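Local coordinates for Rna-directed RNA polymerase (Infectious pancreatic necrosis virus, PDB 3ZED), which probably replicates and transcribes the double-stranded viral RNA genome as an RNA-directed RNA polymerase, found free and covalently attached to that RNA, at residues 62-67 against 99-104; 125-130 against 628-633; 203-208 against 419-424. All blocks are in the same frame, centred on the assembly; numbering follows the deposited sequence.

Contact 1. Residues 62-67 against 99-104; sequences PRAIPT and TTAFYP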
ATOM      1  N   PRO B  62      27.938   9.475   3.523  1.00 65.30           N
ATOM      2  CA  PRO B  62      26.956  10.274   2.768  1.00 64.04           C
ATOM      3  C   PRO B  62      27.372  10.557   1.332  1.00 68.77           C
ATOM      4  O   PRO B  62      28.537  10.872   1.049  1.00 70.71           O
ATOM      5  CB  PRO B  62      26.816  11.564   3.587  1.00 66.31           C
ATOM      6  CG  PRO B  62      28.062  11.645   4.399  1.00 72.66           C
ATOM      7  CD  PRO B  62      28.495  10.235   4.661  1.00 67.88           C
ATOM      8  N   ARG B  63      26.399  10.419   0.425  1.00 62.55           N
ATOM      9  CA  ARG B  63      26.590  10.686  -0.990  1.00 62.37           C
ATOM     10  C   ARG B  63      26.011  12.064  -1.309  1.00 67.26           C
ATOM     11  O   ARG B  63      25.072  12.512  -0.644  1.00 66.56           O
ATOM     12  CB  ARG B  63      25.973   9.583  -1.848  1.00 57.75           C
ATOM     13  CG  ARG B  63      26.579   8.210  -1.591  1.00 60.61           C
ATOM     14  CD  ARG B  63      25.528   7.115  -1.601  1.00 61.92           C
ATOM     15  NE  ARG B  63      24.458   7.373  -0.638  1.00 58.65           N
ATOM     16  CZ  ARG B  63      23.396   6.594  -0.461  1.00 72.16           C
ATOM     17  NH1 ARG B  63      23.244   5.489  -1.181  1.00 52.88           N
ATOM     18  NH2 ARG B  63      22.471   6.921   0.430  1.00 62.65           N
ATOM     19  N   ALA B  64      26.601  12.750  -2.293  1.00 64.99           N
ATOM     20  CA  ALA B  64      26.214  14.108  -2.672  1.00 65.56           C
ATOM     21  C   ALA B  64      25.462  14.146  -4.015  1.00 67.83           C
ATOM     22  O   ALA B  64      25.636  13.267  -4.855  1.00 67.20           O
ATOM     23  CB  ALA B  64      27.454  14.995  -2.733  1.00 68.77           C
ATOM     24  N   ILE B  65      24.642  15.178  -4.210  1.00 63.94           N
ATOM     25  CA  ILE B  65      23.860  15.375  -5.432  1.00 63.84           C
ATOM     26  C   ILE B  65      24.460  16.562  -6.182  1.00 71.80           C
ATOM     27  O   ILE B  65      24.713  17.575  -5.529  1.00 72.86           O
ATOM     28  CB  ILE B  65      22.357  15.606  -5.075  1.00 64.40           C
ATOM     29  CG1 ILE B  65      21.733  14.349  -4.455  1.00 62.11           C
ATOM     30  CG2 ILE B  65      21.540  16.112  -6.282  1.00 65.35           C
ATOM     31  CD1 ILE B  65      20.458  14.575  -3.635  1.00 63.92           C
ATOM     32  N   PRO B  66      24.656  16.517  -7.527  1.00 70.13           N
ATOM     33  CA  PRO B  66      25.196  17.704  -8.222  1.00 72.62           C
ATOM     34  C   PRO B  66      24.260  18.913  -8.078  1.00 76.48           C
ATOM     35  O   PRO B  66      23.040  18.743  -7.945  1.00 73.67           O
ATOM     36  CB  PRO B  66      25.324  17.244  -9.683  1.00 74.69           C
ATOM     37  CG  PRO B  66      25.314  15.755  -9.625  1.00 77.13           C
ATOM     38  CD  PRO B  66      24.404  15.419  -8.483  1.00 70.64           C
ATOM     39  N   THR B  67      24.842  20.130  -8.076  1.00 74.55           N
ATOM     40  CA  THR B  67      24.086  21.372  -7.896  1.00 74.38           C
ATOM     41  C   THR B  67      23.089  21.573  -9.062  1.00 78.06           C
ATOM     42  O   THR B  67      23.381  21.188 -10.198  1.00 77.25           O
ATOM     43  CB  THR B  67      25.033  22.551  -7.657  1.00 77.41           C
ATOM     44  OG1 THR B  67      25.992  22.647  -8.711  1.00 83.13           O
ATOM     45  CG2 THR B  67      25.769  22.418  -6.346  1.00 70.51           C
ATOM     46  N   THR B  99      28.770  21.411 -11.561  1.00 92.07           N
ATOM     47  CA  THR B  99      30.163  20.975 -11.381  1.00 92.71           C
ATOM     48  C   THR B  99      30.479  20.772  -9.898  1.00 94.85           C
ATOM     49  O   THR B  99      31.412  20.044  -9.559  1.00 95.73           O
ATOM     50  CB  THR B  99      31.150  21.942 -12.058  1.00 98.56           C
ATOM     51  OG1 THR B  99      30.829  23.293 -11.721  1.00 93.27           O
ATOM     52  CG2 THR B  99      31.172  21.780 -13.568  1.00 99.15           C
ATOM     53  N   THR B 100      29.678  21.399  -9.026  1.00 88.62           N
ATOM     54  CA  THR B 100      29.764  21.287  -7.570  1.00 86.62           C
ATOM     55  C   THR B 100      28.615  20.394  -7.104  1.00 84.66           C
ATOM     56  O   THR B 100      27.705  20.108  -7.885  1.00 82.22           O
ATOM     57  CB  THR B 100      29.747  22.677  -6.927  1.00 97.20           C
ATOM     58  OG1 THR B 100      28.589  23.380  -7.370  1.00 95.60           O
ATOM     59  CG2 THR B 100      30.998  23.491  -7.260  1.00100.95           C
ATOM     60  N   ALA B 101      28.663  19.926  -5.858  1.00 79.64           N
ATOM     61  CA  ALA B 101      27.632  19.043  -5.326  1.00 76.67           C
ATOM     62  C   ALA B 101      27.157  19.489  -3.948  1.00 80.67           C
ATOM     63  O   ALA B 101      27.761  20.381  -3.336  1.00 82.72           O
ATOM     64  CB  ALA B 101      28.158  17.618  -5.260  1.00 76.15           C
ATOM     65  N   PHE B 102      26.069  18.869  -3.460  1.00 74.00           N
ATOM     66  CA  PHE B 102      25.531  19.169  -2.144  1.00 72.76           C
ATOM     67  C   PHE B 102      25.032  17.910  -1.439  1.00 74.25           C
ATOM     68  O   PHE B 102      24.498  17.001  -2.088  1.00 71.98           O
ATOM     69  CB  PHE B 102      24.406  20.223  -2.230  1.00 74.36           C
ATOM     70  CG  PHE B 102      23.091  19.751  -2.821  1.00 74.08           C
ATOM     71  CD1 PHE B 102      22.861  19.822  -4.190  1.00 77.65           C
ATOM     72  CD2 PHE B 102      22.069  19.264  -2.000  1.00 73.12           C
ATOM     73  CE1 PHE B 102      21.646  19.385  -4.730  1.00 76.36           C
ATOM     74  CE2 PHE B 102      20.850  18.829  -2.546  1.00 73.72           C
ATOM     75  CZ  PHE B 102      20.648  18.890  -3.903  1.00 72.56           C
ATOM     76  N   TYR B 103      25.159  17.891  -0.102  1.00 71.13           N
ATOM     77  CA  TYR B 103      24.613  16.812   0.722  1.00 68.58           C
ATOM     78  C   TYR B 103      23.173  17.154   1.060  1.00 68.94           C
ATOM     79  O   TYR B 103      22.925  18.220   1.626  1.00 68.96           O
ATOM     80  CB  TYR B 103      25.444  16.570   1.984  1.00 70.55           C
ATOM     81  CG  TYR B 103      26.801  15.998   1.666  1.00 74.64           C
ATOM     82  CD1 TYR B 103      26.950  14.659   1.318  1.00 75.41           C
ATOM     83  CD2 TYR B 103      27.939  16.796   1.698  1.00 78.60           C
ATOM     84  CE1 TYR B 103      28.197  14.131   1.000  1.00 77.00           C
ATOM     85  CE2 TYR B 103      29.197  16.274   1.396  1.00 81.15           C
ATOM     86  CZ  TYR B 103      29.320  14.939   1.047  1.00 87.91           C
ATOM     87  OH  TYR B 103      30.549  14.408   0.753  1.00 92.40           O
ATOM     88  N   PRO B 104      22.197  16.305   0.673  1.00 63.29           N
ATOM     89  CA  PRO B 104      20.793  16.626   0.980  1.00 61.66           C
ATOM     90  C   PRO B 104      20.498  16.542   2.486  1.00 67.83           C
ATOM     91  O   PRO B 104      21.163  15.803   3.235  1.00 68.06           O
ATOM     92  CB  PRO B 104      20.024  15.587   0.179  1.00 61.34           C
ATOM     93  CG  PRO B 104      20.951  14.409   0.107  1.00 65.12           C
ATOM     94  CD  PRO B 104      22.313  15.001  -0.019  1.00 63.21           C
TER
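The carbonyl oxygen F102 O receives a nearly linear bond of 2.8 Å from I65 N. A64 CA adds a CA-H...O contact of 3.4 Å to the same F102 O. F102 N returns a bond to I65 O, which makes I65 and F102 an antiparallel hydrogen-bonded pair. One pair further on, P66 faces A101 as a non-hydrogen-bonded pair, and the ladder closes where T67 N reaches T100 O at 2.9 Å. Beside it the hydroxyls T67 OG1 and T100 OG1 share a hydrogen bond of 3.0 Å. The F102 ring packs on I65 of the strand, the Y103 ring on the preceding loop at P62 and A64. In F102, CG lies between the backbone N and the carbonyl carbon (chi1 72°); I65 CB sits over one ring face, off centre, and I65 CG2 touches F102 CE1 at 3.6 Å. The Y103 ring takes A64 CB over a face, with P62 O at its edge. I65 CD1 reaches P104 CG, and the I65 side chain also packs on P250 of the predicted GTP-binding loop. This ladder forms one edge of a small antiparallel sheet in which strand 65-72 lies centrally, between 92-98 and 101-102.

Contact 2. Residues 125-130 against 628-633; sequences ITLLKQ and ETAAKH
A630 CB is gripped from the facing helical segment by two side chains: L127 CD1 touches it at 3.9 Å and Q130 CB at 4.0 Å. L127 and Q130 are three residues apart on helix 125-137 and approach the alanine from adjacent positions. L127 CG stands anti to the backbone N (chi1 179°), and its CD1 also lies near A631 N. The polar part of the contact is about one helical turn further along 625-645. There Q130 OE1 comes to 3.1 Å from H633 ND1, yet the angle is too poor for a hydrogen bond. Amide and imidazole planes are only 14° apart, while the two side chains cross at about a right angle.

In the next shell, F134 of helix 125-137 meets the H633 ring edge-to-face and also touches A630, as does L131. On the other side, A631 packs on R617 of helix 604-621, and the same arginine is held in a salt bridge by E628. The segment axes approach to 9.4 Å, with 125° between their directions. The contact brings a helix of the palm region against one of the thumb region. The two segments bury 202 Å² between them; with Q130 and H633 close but not bonded, the contact between these segments rests on van der Waals packing around A630.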
ATOM      1  N   ILE B 125     -12.828  17.159  22.508  1.00 48.35           N
ATOM      2  CA  ILE B 125     -13.285  17.478  23.861  1.00 49.09           C
ATOM      3  C   ILE B 125     -14.769  17.905  23.846  1.00 51.28           C
ATOM      4  O   ILE B 125     -15.484  17.661  24.832  1.00 49.36           O
ATOM      5  CB  ILE B 125     -12.334  18.586  24.432  1.00 54.44           C
ATOM      6  CG1 ILE B 125     -10.945  17.996  24.763  1.00 56.09           C
ATOM      7  CG2 ILE B 125     -12.895  19.351  25.624  1.00 56.87           C
ATOM      8  CD1 ILE B 125     -10.917  16.561  25.365  1.00 63.81           C
ATOM      9  N   THR B 126     -15.225  18.527  22.732  1.00 49.20           N
ATOM     10  CA  THR B 126     -16.629  18.930  22.569  1.00 49.42           C
ATOM     11  C   THR B 126     -17.477  17.651  22.556  1.00 49.25           C
ATOM     12  O   THR B 126     -18.450  17.581  23.298  1.00 49.24           O
ATOM     13  CB  THR B 126     -16.824  19.827  21.332  1.00 62.99           C
ATOM     14  OG1 THR B 126     -15.873  20.889  21.395  1.00 66.88           O
ATOM     15  CG2 THR B 126     -18.217  20.438  21.267  1.00 64.81           C
ATOM     16  N   LEU B 127     -17.054  16.619  21.792  1.00 43.65           N
ATOM     17  CA  LEU B 127     -17.750  15.330  21.722  1.00 41.84           C
ATOM     18  C   LEU B 127     -17.754  14.639  23.098  1.00 47.67           C
ATOM     19  O   LEU B 127     -18.799  14.119  23.505  1.00 49.50           O
ATOM     20  CB  LEU B 127     -17.153  14.416  20.622  1.00 39.98           C
ATOM     21  CG  LEU B 127     -17.761  13.012  20.447  1.00 42.70           C
ATOM     22  CD1 LEU B 127     -19.238  13.068  20.048  1.00 42.36           C
ATOM     23  CD2 LEU B 127     -16.980  12.213  19.448  1.00 42.71           C
ATOM     24  N   LEU B 128     -16.643  14.686  23.840  1.00 44.52           N
ATOM     25  CA  LEU B 128     -16.557  14.077  25.177  1.00 43.91           C
ATOM     26  C   LEU B 128     -17.579  14.710  26.133  1.00 47.30           C
ATOM     27  O   LEU B 128     -18.201  13.984  26.930  1.00 45.12           O
ATOM     28  CB  LEU B 128     -15.115  14.194  25.767  1.00 44.43           C
ATOM     29  CG  LEU B 128     -14.906  13.692  27.213  1.00 48.42           C
ATOM     30  CD1 LEU B 128     -15.279  12.217  27.345  1.00 47.15           C
ATOM     31  CD2 LEU B 128     -13.473  13.887  27.656  1.00 51.23           C
ATOM     32  N   LYS B 129     -17.726  16.061  26.072  1.00 45.63           N
ATOM     33  CA  LYS B 129     -18.712  16.796  26.879  1.00 47.27           C
ATOM     34  C   LYS B 129     -20.130  16.338  26.513  1.00 49.34           C
ATOM     35  O   LYS B 129     -20.923  16.018  27.400  1.00 49.87           O
ATOM     36  CB  LYS B 129     -18.563  18.319  26.691  1.00 52.47           C
ATOM     37  CG  LYS B 129     -17.360  18.926  27.408  1.00 61.59           C
ATOM     38  CD  LYS B 129     -16.945  20.258  26.801  1.00 70.18           C
ATOM     39  CE  LYS B 129     -15.781  20.861  27.548  1.00 87.45           C
ATOM     40  NZ  LYS B 129     -15.065  21.872  26.731  1.00 96.97           N
ATOM     41  N   GLN B 130     -20.418  16.237  25.212  1.00 45.48           N
ATOM     42  CA  GLN B 130     -21.717  15.815  24.686  1.00 44.72           C
ATOM     43  C   GLN B 130     -22.055  14.371  25.099  1.00 45.73           C
ATOM     44  O   GLN B 130     -23.161  14.115  25.569  1.00 45.40           O
ATOM     45  CB  GLN B 130     -21.757  15.971  23.162  1.00 45.16           C
ATOM     46  CG  GLN B 130     -21.729  17.427  22.693  1.00 57.02           C
ATOM     47  CD  GLN B 130     -22.899  18.246  23.181  1.00 65.63           C
ATOM     48  OE1 GLN B 130     -24.042  17.797  23.214  1.00 55.34           O
ATOM     49  NE2 GLN B 130     -22.634  19.472  23.575  1.00 68.07           N
ATOM     50  N   GLU B 628     -24.005   7.832  18.646  1.00 33.09           N
ATOM     51  CA  GLU B 628     -24.933   8.295  17.632  1.00 33.57           C
ATOM     52  C   GLU B 628     -25.783   9.471  18.168  1.00 39.34           C
ATOM     53  O   GLU B 628     -25.966  10.429  17.439  1.00 38.43           O
ATOM     54  CB  GLU B 628     -25.819   7.122  17.133  1.00 34.71           C
ATOM     55  CG  GLU B 628     -27.023   7.507  16.279  1.00 40.06           C
ATOM     56  CD  GLU B 628     -26.782   8.368  15.052  1.00 50.79           C
ATOM     57  OE1 GLU B 628     -25.671   8.321  14.480  1.00 47.07           O
ATOM     58  OE2 GLU B 628     -27.743   9.033  14.615  1.00 48.38           O
ATOM     59  N   THR B 629     -26.260   9.419  19.428  1.00 37.63           N
ATOM     60  CA  THR B 629     -27.051  10.513  20.000  1.00 39.32           C
ATOM     61  C   THR B 629     -26.201  11.796  20.070  1.00 45.75           C
ATOM     62  O   THR B 629     -26.668  12.842  19.602  1.00 46.29           O
ATOM     63  CB  THR B 629     -27.624  10.136  21.378  1.00 47.63           C
ATOM     64  OG1 THR B 629     -28.159   8.807  21.319  1.00 45.45           O
ATOM     65  CG2 THR B 629     -28.707  11.099  21.839  1.00 46.35           C
ATOM     66  N   ALA B 630     -24.935  11.691  20.593  1.00 41.41           N
ATOM     67  CA  ALA B 630     -23.996  12.813  20.701  1.00 41.53           C
ATOM     68  C   ALA B 630     -23.539  13.332  19.320  1.00 46.35           C
ATOM     69  O   ALA B 630     -23.589  14.544  19.112  1.00 46.11           O
ATOM     70  CB  ALA B 630     -22.795  12.425  21.531  1.00 41.47           C
ATOM     71  N   ALA B 631     -23.113  12.433  18.383  1.00 42.15           N
ATOM     72  CA  ALA B 631     -22.664  12.835  17.040  1.00 41.44           C
ATOM     73  C   ALA B 631     -23.804  13.464  16.212  1.00 46.00           C
ATOM     74  O   ALA B 631     -23.548  14.456  15.526  1.00 44.97           O
ATOM     75  CB  ALA B 631     -22.056  11.660  16.285  1.00 40.25           C
ATOM     76  N   LYS B 632     -25.041  12.901  16.271  1.00 43.48           N
ATOM     77  CA  LYS B 632     -26.208  13.451  15.553  1.00 44.58           C
ATOM     78  C   LYS B 632     -26.440  14.892  16.019  1.00 50.48           C
ATOM     79  O   LYS B 632     -26.584  15.792  15.192  1.00 50.36           O
ATOM     80  CB  LYS B 632     -27.480  12.595  15.764  1.00 45.63           C
ATOM     81  CG  LYS B 632     -28.727  13.104  15.033  1.00 46.13           C
ATOM     82  CD  LYS B 632     -29.959  12.237  15.315  1.00 53.87           C
ATOM     83  CE  LYS B 632     -31.062  12.478  14.299  1.00 82.16           C
ATOM     84  NZ  LYS B 632     -32.235  11.547  14.435  1.00 94.17           N
ATOM     85  N   HIS B 633     -26.416  15.099  17.350  1.00 48.80           N
ATOM     86  CA  HIS B 633     -26.575  16.410  17.970  1.00 50.67           C
ATOM     87  C   HIS B 633     -25.511  17.385  17.457  1.00 55.67           C
ATOM     88  O   HIS B 633     -25.841  18.490  17.044  1.00 55.72           O
ATOM     89  CB  HIS B 633     -26.506  16.306  19.501  1.00 51.99           C
ATOM     90  CG  HIS B 633     -26.595  17.641  20.173  1.00 57.03           C
ATOM     91  ND1 HIS B 633     -25.461  18.330  20.557  1.00 59.44           N
ATOM     92  CD2 HIS B 633     -27.679  18.409  20.433  1.00 59.76           C
ATOM     93  CE1 HIS B 633     -25.896  19.465  21.093  1.00 60.07           C
ATOM     94  NE2 HIS B 633     -27.218  19.559  21.025  1.00 60.60           N
TER

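Contact 3. Residues 203-208 against 419-424; sequences QTLPIN and MYYLLT. With K (potassium ion), chain L.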
ATOM      1  N   GLN B 203      -3.167 -18.038  -7.974  1.00 43.17           N
ATOM      2  CA  GLN B 203      -4.279 -18.343  -7.085  1.00 42.98           C
ATOM      3  C   GLN B 203      -4.541 -17.230  -6.045  1.00 47.33           C
ATOM      4  O   GLN B 203      -5.703 -16.843  -5.873  1.00 47.02           O
ATOM      5  CB  GLN B 203      -4.051 -19.686  -6.352  1.00 44.64           C
ATOM      6  CG  GLN B 203      -3.782 -20.901  -7.258  1.00 53.61           C
ATOM      7  CD  GLN B 203      -4.794 -21.045  -8.376  1.00 68.61           C
ATOM      8  OE1 GLN B 203      -6.013 -20.883  -8.177  1.00 60.37           O
ATOM      9  NE2 GLN B 203      -4.305 -21.339  -9.582  1.00 54.72           N
ATOM     10  N   THR B 204      -3.486 -16.760  -5.316  1.00 42.04           N
ATOM     11  CA  THR B 204      -3.609 -15.770  -4.223  1.00 39.10           C
ATOM     12  C   THR B 204      -3.670 -14.334  -4.739  1.00 41.75           C
ATOM     13  O   THR B 204      -4.191 -13.464  -4.040  1.00 39.54           O
ATOM     14  CB  THR B 204      -2.463 -15.930  -3.233  1.00 40.36           C
ATOM     15  OG1 THR B 204      -1.254 -15.516  -3.882  1.00 42.91           O
ATOM     16  CG2 THR B 204      -2.323 -17.371  -2.729  1.00 36.17           C
ATOM     17  N   LEU B 205      -3.127 -14.076  -5.931  1.00 41.28           N
ATOM     18  CA  LEU B 205      -3.194 -12.748  -6.550  1.00 41.36           C
ATOM     19  C   LEU B 205      -3.477 -12.891  -8.053  1.00 46.20           C
ATOM     20  O   LEU B 205      -2.590 -12.631  -8.870  1.00 46.89           O
ATOM     21  CB  LEU B 205      -1.937 -11.892  -6.284  1.00 40.72           C
ATOM     22  CG  LEU B 205      -2.060 -10.399  -6.619  1.00 43.71           C
ATOM     23  CD1 LEU B 205      -2.719  -9.617  -5.500  1.00 42.15           C
ATOM     24  CD2 LEU B 205      -0.726  -9.818  -6.896  1.00 47.10           C
ATOM     25  N   PRO B 206      -4.704 -13.321  -8.452  1.00 42.04           N
ATOM     26  CA  PRO B 206      -4.999 -13.447  -9.894  1.00 42.51           C
ATOM     27  C   PRO B 206      -4.945 -12.088 -10.587  1.00 46.05           C
ATOM     28  O   PRO B 206      -5.448 -11.085 -10.049  1.00 45.54           O
ATOM     29  CB  PRO B 206      -6.416 -14.022  -9.916  1.00 44.40           C
ATOM     30  CG  PRO B 206      -7.017 -13.655  -8.593  1.00 47.17           C
ATOM     31  CD  PRO B 206      -5.870 -13.713  -7.631  1.00 42.07           C
ATOM     32  N   ILE B 207      -4.260 -12.036 -11.733  1.00 40.75           N
ATOM     33  CA  ILE B 207      -4.127 -10.794 -12.487  1.00 39.42           C
ATOM     34  C   ILE B 207      -4.549 -10.987 -13.938  1.00 47.50           C
ATOM     35  O   ILE B 207      -4.478 -12.094 -14.475  1.00 49.23           O
ATOM     36  CB  ILE B 207      -2.691 -10.180 -12.414  1.00 40.25           C
ATOM     37  CG1 ILE B 207      -1.600 -11.137 -13.001  1.00 42.34           C
ATOM     38  CG2 ILE B 207      -2.365  -9.666 -11.004  1.00 37.24           C
ATOM     39  CD1 ILE B 207      -0.212 -10.535 -13.304  1.00 39.47           C
ATOM     40  N   ASN B 208      -4.953  -9.889 -14.574  1.00 44.57           N
ATOM     41  CA  ASN B 208      -5.222  -9.852 -16.005  1.00 46.02           C
ATOM     42  C   ASN B 208      -4.078  -9.121 -16.664  1.00 49.47           C
ATOM     43  O   ASN B 208      -3.238  -8.538 -15.968  1.00 46.26           O
ATOM     44  CB  ASN B 208      -6.552  -9.157 -16.300  1.00 48.96           C
ATOM     45  CG  ASN B 208      -7.735 -10.011 -16.017  1.00 63.11           C
ATOM     46  OD1 ASN B 208      -7.878 -11.106 -16.573  1.00 55.80           O
ATOM     47  ND2 ASN B 208      -8.618  -9.517 -15.165  1.00 53.87           N
ATOM     48  N   MET B 419       8.081  -9.066  -9.623  1.00 40.21           N
ATOM     49  CA  MET B 419       8.400  -8.526 -10.960  1.00 41.06           C
ATOM     50  C   MET B 419       8.322  -9.634 -12.012  1.00 45.22           C
ATOM     51  O   MET B 419       7.802  -9.405 -13.110  1.00 45.15           O
ATOM     52  CB  MET B 419       9.797  -7.857 -10.981  1.00 43.14           C
ATOM     53  CG  MET B 419       9.796  -6.464 -10.385  1.00 45.01           C
ATOM     54  SD  MET B 419       8.771  -5.306 -11.321  1.00 47.70           S
ATOM     55  CE  MET B 419       9.509  -3.744 -10.818  1.00 44.21           C
ATOM     56  N   TYR B 420       8.810 -10.847 -11.657  1.00 40.43           N
ATOM     57  CA  TYR B 420       8.734 -12.019 -12.528  1.00 40.89           C
ATOM     58  C   TYR B 420       7.255 -12.330 -12.844  1.00 45.79           C
ATOM     59  O   TYR B 420       6.902 -12.516 -14.001  1.00 47.19           O
ATOM     60  CB  TYR B 420       9.431 -13.220 -11.861  1.00 40.87           C
ATOM     61  CG  TYR B 420       9.291 -14.507 -12.642  1.00 43.42           C
ATOM     62  CD1 TYR B 420      10.199 -14.841 -13.646  1.00 45.57           C
ATOM     63  CD2 TYR B 420       8.246 -15.394 -12.383  1.00 43.83           C
ATOM     64  CE1 TYR B 420      10.053 -16.005 -14.394  1.00 44.84           C
ATOM     65  CE2 TYR B 420       8.088 -16.559 -13.129  1.00 46.59           C
ATOM     66  CZ  TYR B 420       9.003 -16.866 -14.127  1.00 54.39           C
ATOM     67  OH  TYR B 420       8.865 -18.022 -14.859  1.00 56.49           O
ATOM     68  N   TYR B 421       6.402 -12.379 -11.801  1.00 42.56           N
ATOM     69  CA  TYR B 421       4.974 -12.669 -11.926  1.00 42.37           C
ATOM     70  C   TYR B 421       4.256 -11.629 -12.802  1.00 45.66           C
ATOM     71  O   TYR B 421       3.495 -12.011 -13.690  1.00 45.53           O
ATOM     72  CB  TYR B 421       4.323 -12.750 -10.537  1.00 42.22           C
ATOM     73  CG  TYR B 421       2.841 -13.043 -10.587  1.00 42.09           C
ATOM     74  CD1 TYR B 421       2.367 -14.263 -11.059  1.00 45.00           C
ATOM     75  CD2 TYR B 421       1.913 -12.103 -10.158  1.00 41.55           C
ATOM     76  CE1 TYR B 421       1.003 -14.532 -11.126  1.00 44.76           C
ATOM     77  CE2 TYR B 421       0.545 -12.363 -10.209  1.00 42.01           C
ATOM     78  CZ  TYR B 421       0.094 -13.574 -10.707  1.00 48.37           C
ATOM     79  OH  TYR B 421      -1.246 -13.845 -10.735  1.00 48.03           O
ATOM     80  N   LEU B 422       4.531 -10.332 -12.591  1.00 41.89           N
ATOM     81  CA  LEU B 422       3.915  -9.261 -13.377  1.00 41.88           C
ATOM     82  C   LEU B 422       4.345  -9.302 -14.852  1.00 48.96           C
ATOM     83  O   LEU B 422       3.511  -9.108 -15.729  1.00 48.82           O
ATOM     84  CB  LEU B 422       4.258  -7.884 -12.784  1.00 41.24           C
ATOM     85  CG  LEU B 422       3.685  -7.536 -11.375  1.00 45.05           C
ATOM     86  CD1 LEU B 422       4.204  -6.203 -10.914  1.00 45.25           C
ATOM     87  CD2 LEU B 422       2.158  -7.466 -11.380  1.00 45.91           C
ATOM     88  N   LEU B 423       5.638  -9.561 -15.129  1.00 47.87           N
ATOM     89  CA  LEU B 423       6.150  -9.572 -16.503  1.00 49.94           C
ATOM     90  C   LEU B 423       5.775 -10.833 -17.272  1.00 53.09           C
ATOM     91  O   LEU B 423       5.646 -10.750 -18.482  1.00 52.89           O
ATOM     92  CB  LEU B 423       7.672  -9.360 -16.550  1.00 50.79           C
ATOM     93  CG  LEU B 423       8.135  -7.917 -16.822  1.00 55.38           C
ATOM     94  CD1 LEU B 423       7.753  -6.974 -15.664  1.00 53.23           C
ATOM     95  CD2 LEU B 423       9.640  -7.866 -17.060  1.00 58.06           C
ATOM     96  N   THR B 424       5.558 -11.972 -16.588  1.00 49.61           N
ATOM     97  CA  THR B 424       5.187 -13.216 -17.269  1.00 50.57           C
ATOM     98  C   THR B 424       3.651 -13.332 -17.406  1.00 54.80           C
ATOM     99  O   THR B 424       3.177 -13.709 -18.461  1.00 55.68           O
ATOM    100  CB  THR B 424       5.797 -14.465 -16.567  1.00 56.74           C
ATOM    101  OG1 THR B 424       5.376 -14.525 -15.204  1.00 54.12           O
ATOM    102  CG2 THR B 424       7.318 -14.491 -16.615  1.00 57.08           C
TER
HETATM  103  K     K L1003      -8.093 -21.619  -9.813  1.00 56.58           K
HETATM  104  O   HOH W   1     -10.520 -20.455  -9.244  1.00 45.56           O
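A short hydrogen bond from a tyrosine hydroxyl to the backbone, Y421 OH to L205 O at 2.6 Å, is the striking element here, because the hydroxyl lies 35° out of the carbonyl plane. It ties helix 412-426, within the catalytic palm region of the polymerase, to the chain leaving helix 194-204; L205 is the first residue there to depart from helical geometry. Y421 CG lies anti to the backbone N (chi1 180°), and the ring reaches from the helix to present its edge to L205 O.

Around this bond the packing is apolar. The I207 and Y421 side chains meet tip to tip, with I207 CG1 at 3.5 Å from Y421 OH and I207 CD1 at 3.7 Å from Y421 CE2. P206 CA also lies by the buried hydroxyl, adding a second carbon neighbour to I207 CG1. I207 CD1 continues on to L422 CD2, and L205 CD2 lies more loosely by the tyrosine ring. L205 and L422 both pack in addition on L478 of helix 476-493.

Helix 412-426 has a wider pi-type turn at residues 422-424. Separately, Y420 O accepts from both T424 N and T424 OG1, which come from opposite faces of its plane. At the far end of the other segment, T698, S701, P702 and K704 join a water in completing the potassium site, which Q203 OE1 binds at 2.7 Å.

In the fold
The three contacts are widely separated: their centres lie about 54 Å (1 and 2), about 39 Å (1 and 3) and about 48 Å (2 and 3) apart, and none touches another. Contact 1 closes first along the chain; the next helix or strand after 101-102 is helix 125-137, where contact 2 begins. Both segments of contact 3 then come and go before helix 625-645 completes contact 2. Contacts 2 and 3 are on opposite sides of the chain's centre. Contact 1 is a local strand pairing and contact 3 a buried one, both within the palm region, whereas contact 2 alone brings together the palm and thumb regions, almost 500 residues apart in sequence.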